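Local coordinates for protein dihydropteridine reductase (PDB 1OOE) that probably reduces quinonoid dihydrobiopterin to tetrahydrobiopterin with NADH or NADPH, working as a homodimeric short-chain dehydrogenase/reductase, at residues A[123-128]-A[168-173]; A[20-25]-A[200-205]. All coordinates share one frame; numbering follows the deposited sequence. Where two conformers were deposited one is given.

Interaction 1 of 2, residues A[123-128]-A[168-173]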
ATOM      1  N   GLY A 123      -6.167   4.484 -25.040  1.00  9.07           N
ATOM      2  CA  GLY A 123      -5.042   3.575 -24.885  1.00  8.43           C
ATOM      3  C   GLY A 123      -5.159   2.646 -23.693  1.00  8.99           C
ATOM      4  O   GLY A 123      -6.147   2.691 -22.965  1.00 10.73           O
ATOM      5  N   LEU A 124      -4.139   1.816 -23.486  1.00  9.15           N
ATOM      6  CA  LEU A 124      -4.136   0.851 -22.390  1.00  9.04           C
ATOM      7  C   LEU A 124      -2.972   0.979 -21.413  1.00  9.08           C
ATOM      8  O   LEU A 124      -1.821   1.107 -21.822  1.00  8.14           O
ATOM      9  CB  LEU A 124      -4.117  -0.573 -22.960  1.00 10.45           C
ATOM     10  CG  LEU A 124      -3.888  -1.724 -21.974  1.00 11.56           C
ATOM     11  CD1 LEU A 124      -5.093  -1.866 -21.068  1.00 11.38           C
ATOM     12  CD2 LEU A 124      -3.637  -3.022 -22.738  1.00 11.17           C
ATOM     13  N   LEU A 125      -3.290   0.955 -20.119  1.00  7.48           N
ATOM     14  CA  LEU A 125      -2.270   0.963 -19.074  1.00  7.46           C
ATOM     15  C   LEU A 125      -2.443  -0.386 -18.380  1.00  7.85           C
ATOM     16  O   LEU A 125      -3.547  -0.725 -17.945  1.00  8.30           O
ATOM     17  CB  LEU A 125      -2.491   2.082 -18.048  1.00  7.91           C
ATOM     18  CG  LEU A 125      -1.688   1.917 -16.742  1.00  7.38           C
ATOM     19  CD1 LEU A 125      -0.193   2.061 -17.019  1.00  8.89           C
ATOM     20  CD2 LEU A 125      -2.141   2.956 -15.720  1.00  8.84           C
ATOM     21  N   GLN A 126      -1.374  -1.169 -18.312  1.00  6.62           N
ATOM     22  CA  GLN A 126      -1.439  -2.467 -17.644  1.00  6.29           C
ATOM     23  C   GLN A 126      -0.468  -2.480 -16.474  1.00  5.84           C
ATOM     24  O   GLN A 126       0.680  -2.051 -16.599  1.00  8.01           O
ATOM     25  CB  GLN A 126      -1.112  -3.593 -18.630  1.00  7.49           C
ATOM     26  CG  GLN A 126      -0.877  -4.958 -17.986  1.00  7.35           C
ATOM     27  CD  GLN A 126       0.591  -5.214 -17.710  1.00  9.10           C
ATOM     28  OE1 GLN A 126       1.439  -4.970 -18.571  1.00 10.82           O
ATOM     29  NE2 GLN A 126       0.904  -5.718 -16.513  1.00  9.50           N
ATOM     30  N   LEU A 127      -0.952  -2.952 -15.331  1.00  6.09           N
ATOM     31  CA  LEU A 127      -0.140  -3.036 -14.123  1.00  6.14           C
ATOM     32  C   LEU A 127      -0.106  -4.488 -13.671  1.00  5.64           C
ATOM     33  O   LEU A 127      -0.893  -5.318 -14.135  1.00  5.40           O
ATOM     34  CB  LEU A 127      -0.736  -2.172 -13.005  1.00  7.18           C
ATOM     35  CG  LEU A 127      -0.945  -0.681 -13.289  1.00  6.78           C
ATOM     36  CD1 LEU A 127      -1.594  -0.031 -12.079  1.00  7.73           C
ATOM     37  CD2 LEU A 127       0.390  -0.010 -13.616  1.00  6.86           C
ATOM     38  N   THR A 128       0.798  -4.792 -12.753  1.00  6.56           N
ATOM     39  CA  THR A 128       0.913  -6.152 -12.257  1.00  7.66           C
ATOM     40  C   THR A 128       0.581  -6.209 -10.775  1.00  7.02           C
ATOM     41  O   THR A 128       1.243  -5.571  -9.960  1.00  7.91           O
ATOM     42  CB  THR A 128       2.327  -6.698 -12.495  1.00  9.75           C
ATOM     43  OG1 THR A 128       2.621  -6.656 -13.900  1.00  9.22           O
ATOM     44  CG2 THR A 128       2.427  -8.142 -12.016  1.00 11.04           C
ATOM     45  N   SER A 168      -9.674   5.579 -22.066  1.00 12.94           N
ATOM     46  CA  SER A 168      -8.582   4.645 -21.793  1.00 11.49           C
ATOM     47  C   SER A 168      -9.003   3.636 -20.734  1.00 11.65           C
ATOM     48  O   SER A 168     -10.018   3.811 -20.058  1.00 12.04           O
ATOM     49  CB  SER A 168      -7.332   5.393 -21.316  1.00 11.34           C
ATOM     50  OG  SER A 168      -7.559   6.041 -20.076  1.00 13.41           O
ATOM     51  N   ALA A 169      -8.217   2.575 -20.590  1.00  9.88           N
ATOM     52  CA  ALA A 169      -8.523   1.549 -19.601  1.00  9.99           C
ATOM     53  C   ALA A 169      -7.265   1.137 -18.863  1.00  9.98           C
ATOM     54  O   ALA A 169      -6.162   1.228 -19.401  1.00  8.66           O
ATOM     55  CB  ALA A 169      -9.138   0.328 -20.283  1.00 11.93           C
ATOM     56  N   VAL A 170      -7.441   0.708 -17.617  1.00  9.41           N
ATOM     57  CA  VAL A 170      -6.334   0.205 -16.814  1.00  9.79           C
ATOM     58  C   VAL A 170      -6.711  -1.240 -16.480  1.00  9.49           C
ATOM     59  O   VAL A 170      -7.844  -1.516 -16.072  1.00  8.73           O
ATOM     60  CB  VAL A 170      -6.124   1.030 -15.510  1.00 10.19           C
ATOM     61  CG1 VAL A 170      -7.395   1.055 -14.681  1.00 11.76           C
ATOM     62  CG2 VAL A 170      -4.976   0.444 -14.709  1.00 12.36           C
ATOM     63  N   LEU A 171      -5.778  -2.162 -16.708  1.00  7.97           N
ATOM     64  CA  LEU A 171      -6.002  -3.581 -16.433  1.00  6.88           C
ATOM     65  C   LEU A 171      -4.832  -4.082 -15.594  1.00  7.90           C
ATOM     66  O   LEU A 171      -3.678  -3.770 -15.885  1.00  8.35           O
ATOM     67  CB  LEU A 171      -6.096  -4.379 -17.742  1.00  9.93           C
ATOM     68  CG  LEU A 171      -7.255  -4.014 -18.678  1.00  9.62           C
ATOM     69  CD1 LEU A 171      -7.196  -4.888 -19.925  1.00 10.59           C
ATOM     70  CD2 LEU A 171      -8.588  -4.194 -17.953  1.00  9.98           C
ATOM     71  N   THR A 172      -5.128  -4.857 -14.553  1.00  8.67           N
ATOM     72  CA  THR A 172      -4.086  -5.363 -13.661  1.00  7.81           C
ATOM     73  C   THR A 172      -4.093  -6.894 -13.647  1.00  8.74           C
ATOM     74  O   THR A 172      -5.082  -7.512 -13.263  1.00  8.33           O
ATOM     75  CB  THR A 172      -4.299  -4.788 -12.239  1.00  8.43           C
ATOM     76  OG1 THR A 172      -4.077  -3.370 -12.270  1.00  8.21           O
ATOM     77  CG2 THR A 172      -3.339  -5.413 -11.239  1.00  7.18           C
ATOM     78  N   ILE A 173      -2.988  -7.500 -14.081  1.00  6.73           N
ATOM     79  CA  ILE A 173      -2.902  -8.958 -14.150  1.00  7.25           C
ATOM     80  C   ILE A 173      -2.395  -9.630 -12.877  1.00  7.71           C
ATOM     81  O   ILE A 173      -1.565  -9.080 -12.158  1.00  7.28           O
ATOM     82  CB  ILE A 173      -2.012  -9.412 -15.334  1.00  7.91           C
ATOM     83  CG1 ILE A 173      -0.569  -8.941 -15.137  1.00 11.45           C
ATOM     84  CG2 ILE A 173      -2.563  -8.848 -16.641  1.00  8.67           C
ATOM     85  CD1 ILE A 173       0.392  -9.444 -16.205  1.00 12.44           C
TER
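Two neighbouring parallel strands, 123-128 and the start of 169-175, lie edge to edge in the buried middle of the sheet, with strand 73-78 on the far side of the first and 221-227 beyond the second. Their axes diverge by 24°, the twist of the sheet. Five backbone hydrogen bonds join them: L125, L127, A169 and L171 each bond through both N and O, with G123 O accepting at one end from A169 N and I173 N donating at the other to L127 O. L125 N reaches A169 O at 3.0 Å and L171 N reaches L125 O at 2.9 Å. On the face carrying L124, Q126 and L171, the CD1 methyls of L124 and L171 meet at 3.9 Å, their side chains crossing at about a right angle, under helix 198-210. Q126 bends at chi2 (-94°), which lays NE2 against I173 CD1 (3.8 Å) and gives it a weak hydrogen bond to L127 O. The other face packs on helix 141-158: L125 CD2 lies alongside V170 CG2 at 3.9 Å, and T172 OG1, anti to its carbonyl carbon, reaches within 3.6 Å of L127 CB while hydrogen-bonding T154 of that helix. An alanine at T172 would probably cost this strand-to-helix bond and loosen the packing against L127, because OG1 and the CG2 methyl beside L127 O both disappear. Adjacent parallel strands joined through an intervening helix, here 141-158, form the beta-alpha-beta unit of the Rossmann-type SDR fold.

Interaction 2 of 2, residues A[20-25]-A[200-205]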
ATOM      1  N   LEU A  20       8.270  -7.101 -24.825  1.00 11.78           N
ATOM      2  CA  LEU A  20       9.011  -6.190 -25.690  1.00 12.43           C
ATOM      3  C   LEU A  20       9.301  -6.835 -27.045  1.00 13.65           C
ATOM      4  O   LEU A  20       9.056  -6.237 -28.093  1.00 15.05           O
ATOM      5  CB  LEU A  20      10.318  -5.770 -25.006  1.00 13.50           C
ATOM      6  CG  LEU A  20      11.189  -4.707 -25.687  1.00 14.41           C
ATOM      7  CD1 LEU A  20      12.089  -4.038 -24.648  1.00 14.59           C
ATOM      8  CD2 LEU A  20      12.013  -5.340 -26.794  1.00 16.93           C
ATOM      9  N   GLU A  21       9.812  -8.062 -27.023  1.00 14.21           N
ATOM     10  CA  GLU A  21      10.118  -8.770 -28.263  1.00 15.15           C
ATOM     11  C   GLU A  21       8.869  -9.001 -29.111  1.00 15.01           C
ATOM     12  O   GLU A  21       8.900  -8.847 -30.333  1.00 15.50           O
ATOM     13  CB  GLU A  21      10.776 -10.120 -27.959  1.00 17.06           C
ATOM     14  CG  GLU A  21      12.192 -10.038 -27.411  1.00 20.89           C
ATOM     15  CD  GLU A  21      13.140  -9.309 -28.345  1.00 23.14           C
ATOM     16  OE1 GLU A  21      12.918  -9.354 -29.575  1.00 24.83           O
ATOM     17  OE2 GLU A  21      14.114  -8.703 -27.849  1.00 24.46           O
ATOM     18  N   PHE A  22       7.772  -9.370 -28.459  1.00 14.47           N
ATOM     19  CA  PHE A  22       6.524  -9.641 -29.160  1.00 14.24           C
ATOM     20  C   PHE A  22       5.961  -8.418 -29.882  1.00 14.85           C
ATOM     21  O   PHE A  22       5.557  -8.511 -31.041  1.00 16.03           O
ATOM     22  CB  PHE A  22       5.482 -10.191 -28.186  1.00 15.12           C
ATOM     23  CG  PHE A  22       4.252 -10.729 -28.855  1.00 15.67           C
ATOM     24  CD1 PHE A  22       4.310 -11.901 -29.604  1.00 16.70           C
ATOM     25  CD2 PHE A  22       3.038 -10.065 -28.743  1.00 15.16           C
ATOM     26  CE1 PHE A  22       3.171 -12.405 -30.231  1.00 17.89           C
ATOM     27  CE2 PHE A  22       1.891 -10.560 -29.368  1.00 17.79           C
ATOM     28  CZ  PHE A  22       1.959 -11.731 -30.111  1.00 16.39           C
ATOM     29  N   PHE A  23       5.924  -7.272 -29.206  1.00 14.00           N
ATOM     30  CA  PHE A  23       5.401  -6.069 -29.847  1.00 14.60           C
ATOM     31  C   PHE A  23       6.310  -5.610 -30.977  1.00 16.10           C
ATOM     32  O   PHE A  23       5.838  -5.121 -32.005  1.00 15.25           O
ATOM     33  CB  PHE A  23       5.208  -4.942 -28.825  1.00 13.41           C
ATOM     34  CG  PHE A  23       3.882  -4.997 -28.115  1.00 12.52           C
ATOM     35  CD1 PHE A  23       3.628  -5.977 -27.157  1.00 14.05           C
ATOM     36  CD2 PHE A  23       2.866  -4.100 -28.441  1.00 12.61           C
ATOM     37  CE1 PHE A  23       2.380  -6.064 -26.537  1.00 13.62           C
ATOM     38  CE2 PHE A  23       1.617  -4.179 -27.828  1.00 11.54           C
ATOM     39  CZ  PHE A  23       1.372  -5.166 -26.873  1.00 12.02           C
ATOM     40  N   LYS A  24       7.613  -5.776 -30.784  1.00 16.24           N
ATOM     41  CA  LYS A  24       8.589  -5.396 -31.798  1.00 18.28           C
ATOM     42  C   LYS A  24       8.353  -6.235 -33.052  1.00 18.26           C
ATOM     43  O   LYS A  24       8.358  -5.719 -34.173  1.00 18.00           O
ATOM     44  CB  LYS A  24      10.003  -5.634 -31.270  1.00 19.70           C
ATOM     45  CG  LYS A  24      11.113  -5.122 -32.167  1.00 22.40           C
ATOM     46  CD  LYS A  24      12.477  -5.477 -31.587  1.00 23.03           C
ATOM     47  CE  LYS A  24      13.607  -4.956 -32.459  1.00 24.16           C
ATOM     48  NZ  LYS A  24      14.943  -5.339 -31.927  0.50 23.54           N
ATOM     49  N   LYS A  25       8.141  -7.534 -32.858  1.00 18.08           N
ATOM     50  CA  LYS A  25       7.900  -8.437 -33.977  1.00 19.81           C
ATOM     51  C   LYS A  25       6.620  -8.050 -34.709  1.00 20.22           C
ATOM     52  O   LYS A  25       6.472  -8.310 -35.906  1.00 21.52           O
ATOM     53  CB  LYS A  25       7.791  -9.884 -33.482  1.00 20.23           C
ATOM     54  CG  LYS A  25       7.477 -10.892 -34.586  1.00 24.47           C
ATOM     55  CD  LYS A  25       7.292 -12.302 -34.036  1.00 27.62           C
ATOM     56  CE  LYS A  25       8.575 -12.837 -33.423  1.00 30.27           C
ATOM     57  NZ  LYS A  25       9.693 -12.875 -34.411  1.00 33.33           N
ATOM     58  N   PHE A 200       0.923 -16.104 -23.701  1.00 13.87           N
ATOM     59  CA  PHE A 200      -0.497 -15.913 -23.436  1.00 13.68           C
ATOM     60  C   PHE A 200      -0.715 -14.458 -23.040  1.00 12.40           C
ATOM     61  O   PHE A 200      -1.688 -13.828 -23.456  1.00 12.99           O
ATOM     62  CB  PHE A 200      -0.955 -16.819 -22.293  1.00 14.72           C
ATOM     63  CG  PHE A 200      -2.440 -16.771 -22.032  1.00 12.80           C
ATOM     64  CD1 PHE A 200      -3.337 -17.369 -22.913  1.00 13.90           C
ATOM     65  CD2 PHE A 200      -2.939 -16.140 -20.897  1.00 13.42           C
ATOM     66  CE1 PHE A 200      -4.712 -17.343 -22.664  1.00 12.62           C
ATOM     67  CE2 PHE A 200      -4.313 -16.106 -20.636  1.00 12.35           C
ATOM     68  CZ  PHE A 200      -5.201 -16.711 -21.524  1.00 13.21           C
ATOM     69  N   ILE A 201       0.206 -13.937 -22.232  1.00 12.53           N
ATOM     70  CA  ILE A 201       0.141 -12.557 -21.765  1.00 12.56           C
ATOM     71  C   ILE A 201       0.447 -11.566 -22.888  1.00 13.06           C
ATOM     72  O   ILE A 201      -0.303 -10.608 -23.099  1.00 12.63           O
ATOM     73  CB  ILE A 201       1.136 -12.320 -20.595  1.00 12.28           C
ATOM     74  CG1 ILE A 201       0.824 -13.285 -19.445  1.00 15.25           C
ATOM     75  CG2 ILE A 201       1.056 -10.875 -20.122  1.00 11.78           C
ATOM     76  CD1 ILE A 201      -0.552 -13.112 -18.850  0.50 13.47           C
ATOM     77  N   SER A 202       1.539 -11.795 -23.613  1.00 12.59           N
ATOM     78  CA  SER A 202       1.921 -10.901 -24.703  1.00 12.03           C
ATOM     79  C   SER A 202       0.805 -10.812 -25.735  1.00 12.92           C
ATOM     80  O   SER A 202       0.487  -9.727 -26.226  1.00 12.05           O
ATOM     81  CB  SER A 202       3.208 -11.390 -25.377  1.00 12.35           C
ATOM     82  OG  SER A 202       4.283 -11.426 -24.454  0.50  8.70           O
ATOM     83  N   GLU A 203       0.214 -11.958 -26.056  1.00 12.25           N
ATOM     84  CA  GLU A 203      -0.874 -12.010 -27.022  1.00 12.58           C
ATOM     85  C   GLU A 203      -2.082 -11.205 -26.553  1.00 13.64           C
ATOM     86  O   GLU A 203      -2.690 -10.474 -27.341  1.00 12.72           O
ATOM     87  CB  GLU A 203      -1.271 -13.466 -27.286  1.00 14.80           C
ATOM     88  CG  GLU A 203      -0.356 -14.170 -28.280  1.00 16.58           C
ATOM     89  CD  GLU A 203      -0.517 -15.678 -28.262  1.00 18.13           C
ATOM     90  OE1 GLU A 203      -1.646 -16.156 -28.028  1.00 21.22           O
ATOM     91  OE2 GLU A 203       0.484 -16.386 -28.494  1.00 22.04           O
ATOM     92  N   HIS A 204      -2.434 -11.318 -25.275  1.00 12.00           N
ATOM     93  CA  HIS A 204      -3.575 -10.560 -24.784  1.00 12.16           C
ATOM     94  C   HIS A 204      -3.291  -9.068 -24.730  1.00 11.51           C
ATOM     95  O   HIS A 204      -4.180  -8.257 -24.989  1.00 12.23           O
ATOM     96  CB  HIS A 204      -4.038 -11.074 -23.418  1.00 12.68           C
ATOM     97  CG  HIS A 204      -4.930 -12.272 -23.507  1.00 12.26           C
ATOM     98  ND1 HIS A 204      -4.462 -13.528 -23.831  1.00 13.01           N
ATOM     99  CD2 HIS A 204      -6.272 -12.395 -23.371  1.00 13.01           C
ATOM    100  CE1 HIS A 204      -5.477 -14.371 -23.892  1.00 15.06           C
ATOM    101  NE2 HIS A 204      -6.588 -13.709 -23.618  1.00 15.00           N
ATOM    102  N   LEU A 205      -2.058  -8.689 -24.407  1.00 11.24           N
ATOM    103  CA  LEU A 205      -1.742  -7.266 -24.373  1.00 11.77           C
ATOM    104  C   LEU A 205      -1.885  -6.670 -25.774  1.00 11.42           C
ATOM    105  O   LEU A 205      -2.417  -5.570 -25.932  1.00 12.41           O
ATOM    106  CB  LEU A 205      -0.328  -7.027 -23.842  1.00  9.96           C
ATOM    107  CG  LEU A 205      -0.113  -7.274 -22.345  1.00 12.42           C
ATOM    108  CD1 LEU A 205       1.360  -7.101 -22.006  1.00 11.78           C
ATOM    109  CD2 LEU A 205      -0.971  -6.311 -21.534  1.00 14.41           C
TER
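In this Rossmann-type SDR domain, helix 14-25, which follows the first strand and its probable glycine-rich dinucleotide-binding turn, packs against helix 198-210, which precedes the last two strands of the sheet. The segment axes pass 9.7 Å apart at 46°. The tight part of the contact is F22 on S202, where the backbones approach most closely: S202 CB sits 3.6 Å from F22 CD2, and the S202 carbonyl O lies 3.5 Å from CE2 of the same ring. No hydrogen bond crosses the interface, so van der Waals contact carries it. F22 sends its ring across with CG anti to the backbone N (chi1 -170°), along the S202 backbone. On the inner side F23 turns the other way, CG anti to its carbonyl carbon (chi1 -86°), and reaches L205 while its ring also meets those of Y28 and F77; I19, one turn earlier, adds to the packing on S202 and L205. This side is buried, though its approaches are somewhat longer. The outer side is looser. There the tip of partly exposed F22, CZ, touches only the aliphatic part of solvent-exposed E203, at CG (3.8 Å). At the buried end the F23 ring presents its edge to L205, whose CB lies in the ring plane 3.9 Å from F23 CE1.

Overall arrangement
Interaction 1 belongs to the middle of the sheet, whereas interaction 2 joins two helices lying farther out, with its centre about 13 Å from that of the chain against about 8 Å for the strand pair. Their chemistry follows from place: the strands are held by regular backbone hydrogen bonds and side chains on both faces, the helices by van der Waals contact of two phenylalanine rings with side-chain and backbone atoms, partly open to solvent. They hold no element in common, yet they meet where helix 198-210 covers the sheet. L205 touches Q126 CG of the sheet with CD2 (3.8 Å) and F23 of helix 14-25 with CB; I173 CD1 adds a longer approach to I201 CG2.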